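Local coordinates for glucose-6-phosphate 1-dehydrogenase (Kluyveromyces lactis, PDB 7E6I), which catalyses the NADP+-dependent oxidation of D-glucose 6-phosphate to 6-phospho-D-glucono-1,5-lactone, the first, rate-limiting step of the oxidative pentose phosphate pathway, at residues Lys339-Gly344 and Arg466-Leu471. Numbering follows the deposited sequence.
Sequences KALNEG and RSPDGL. With BG6 (6-O-phosphono-beta-D-glucopyranose), chain B.
L341 and N342 carry the loop 339-344 onto R466 and P468, joining two loops that lie beyond strand ends of the mixed beta sheet in the C-terminal domain: one links strands 333-338 and 345-352, the other runs from strand 459-462 into helix 471-476. At its start, K339 faces the other way, into the substrate pocket, where NZ gives a hydrogen bond to O3 of the bound glucose 6-phosphate at 2.9 Å. A salt bridge to E221, which itself hydrogen-bonds the sugar, steadies that ammonium group. A340 turns the chain, and L341 then points toward 466-471. With CG anti to the carbonyl carbon (chi1 -54°), its CD2 lies 4.3 Å from P468 CD and 4.1 Å from R466 O; Y461 touches both L341 and P468. N342 follows, its CG set between the backbone N and the carbonyl carbon (chi1 68°), which lays the amide against the base of R466, with OD1 3.5 Å from R466 CA. K220 donates a hydrogen bond to that same OD1, and its ammonium also pairs with E343 OE2. With an alanine here in place of N342, K220 would probably lose one of its acceptors and a gap would be likely to open beside the R466 chain. R466 probably contributes to the second NADP+ site, as in related enzymes, and E343 OE2 stays 5.1 Å from its NE, close enough perhaps to be felt but not touching. Amide and guanidinium planes are 37° apart, and N342 ND2 sits over one guanidinium face, displaced toward its rim, 3.7 Å from R466 NE.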
# COMPACT_ATOMS: atom_id res chain seq x y z
N LYS A 339 -4.10 -9.16 -12.94
CA LYS A 339 -3.63 -10.46 -12.49
C LYS A 339 -3.53 -11.38 -13.70
O LYS A 339 -4.15 -11.13 -14.74
CB LYS A 339 -4.58 -11.05 -11.44
CG LYS A 339 -4.19 -10.71 -9.99
CD LYS A 339 -5.39 -10.27 -9.15
CE LYS A 339 -5.30 -10.75 -7.70
NZ LYS A 339 -4.10 -10.29 -6.95
N ALA A 340 -2.73 -12.44 -13.55
CA ALA A 340 -2.60 -13.48 -14.58
C ALA A 340 -2.03 -12.92 -15.88
O ALA A 340 -2.46 -13.28 -16.98
CB ALA A 340 -3.94 -14.19 -14.83
N LEU A 341 -1.07 -12.02 -15.76
CA LEU A 341 -0.31 -11.53 -16.89
C LEU A 341 1.03 -12.27 -16.94
O LEU A 341 1.23 -13.28 -16.25
CB LEU A 341 -0.16 -10.01 -16.78
CG LEU A 341 -1.47 -9.23 -16.62
CD1 LEU A 341 -1.21 -7.80 -16.13
CD2 LEU A 341 -2.27 -9.22 -17.92
N ASN A 342 1.98 -11.74 -17.72
CA ASN A 342 3.24 -12.39 -18.02
C ASN A 342 4.35 -12.15 -16.99
O ASN A 342 5.42 -12.75 -17.12
CB ASN A 342 3.75 -11.91 -19.37
CG ASN A 342 4.17 -10.45 -19.32
OD1 ASN A 342 3.36 -9.57 -19.02
ND2 ASN A 342 5.43 -10.18 -19.61
N GLU A 343 4.15 -11.28 -16.00
CA GLU A 343 5.23 -10.98 -15.07
C GLU A 343 4.66 -10.28 -13.85
O GLU A 343 3.53 -9.79 -13.86
CB GLU A 343 6.31 -10.10 -15.71
CG GLU A 343 5.74 -8.79 -16.23
CD GLU A 343 6.77 -7.88 -16.84
OE1 GLU A 343 7.95 -7.93 -16.42
OE2 GLU A 343 6.40 -7.11 -17.75
N GLY A 344 5.47 -10.22 -12.79
CA GLY A 344 5.14 -9.46 -11.60
C GLY A 344 5.97 -8.20 -11.55
O GLY A 344 7.20 -8.25 -11.68
N ARG A 466 0.84 -10.59 -22.27
CA ARG A 466 1.48 -9.33 -21.92
C ARG A 466 0.44 -8.30 -21.51
O ARG A 466 0.58 -7.63 -20.48
CB ARG A 466 2.30 -8.81 -23.10
CG ARG A 466 3.57 -8.08 -22.72
CD ARG A 466 4.79 -8.82 -23.25
NE ARG A 466 6.05 -8.31 -22.70
CZ ARG A 466 7.24 -8.84 -22.95
NH1 ARG A 466 7.34 -9.91 -23.74
NH2 ARG A 466 8.34 -8.32 -22.40
N SER A 467 -0.63 -8.19 -22.29
CA SER A 467 -1.63 -7.14 -22.14
C SER A 467 -2.90 -7.57 -22.86
O SER A 467 -2.81 -8.11 -23.97
CB SER A 467 -1.14 -5.82 -22.75
OG SER A 467 -0.43 -6.06 -23.96
N PRO A 468 -4.05 -7.34 -22.29
CA PRO A 468 -5.30 -7.57 -23.03
C PRO A 468 -5.33 -6.79 -24.33
O PRO A 468 -4.58 -5.82 -24.49
CB PRO A 468 -6.39 -7.07 -22.07
CG PRO A 468 -5.74 -7.03 -20.73
CD PRO A 468 -4.27 -6.85 -20.92
N ASP A 469 -6.17 -7.21 -25.28
CA ASP A 469 -6.33 -6.47 -26.52
C ASP A 469 -6.81 -5.06 -26.23
O ASP A 469 -7.66 -4.85 -25.35
CB ASP A 469 -7.32 -7.18 -27.47
CG ASP A 469 -6.81 -8.53 -27.96
OD1 ASP A 469 -7.61 -9.29 -28.55
OD2 ASP A 469 -5.60 -8.83 -27.76
N GLY A 470 -6.27 -4.10 -26.97
CA GLY A 470 -6.67 -2.72 -26.86
C GLY A 470 -5.80 -1.87 -25.95
O GLY A 470 -5.97 -0.64 -25.95
N LEU A 471 -4.88 -2.48 -25.19
CA LEU A 471 -4.10 -1.74 -24.20
C LEU A 471 -3.14 -0.77 -24.86
O LEU A 471 -3.14 0.43 -24.55
CB LEU A 471 -3.33 -2.71 -23.30
CG LEU A 471 -2.90 -2.25 -21.90
CD1 LEU A 471 -1.41 -2.22 -21.82
CD2 LEU A 471 -3.50 -0.90 -21.47
C1 BG6 B . -3.24 -6.81 -1.62
C2 BG6 B . -4.19 -7.38 -2.67
O1 BG6 B . -3.68 -5.65 -1.05
O5 BG6 B . -1.92 -6.51 -2.26
C3 BG6 B . -3.62 -8.58 -3.34
O2 BG6 B . -5.46 -7.71 -2.10
C4 BG6 B . -2.31 -8.26 -3.99
O3 BG6 B . -4.51 -9.06 -4.38
C5 BG6 B . -1.33 -7.67 -2.98
O4 BG6 B . -1.79 -9.46 -4.58
C6 BG6 B . -0.06 -7.17 -3.60
O6 BG6 B . 0.75 -6.64 -2.56
P BG6 B . 2.40 -6.76 -2.72
O1P BG6 B . 2.63 -6.14 -4.09
O2P BG6 B . 2.78 -8.21 -2.66
O3P BG6 B . 3.16 -6.02 -1.62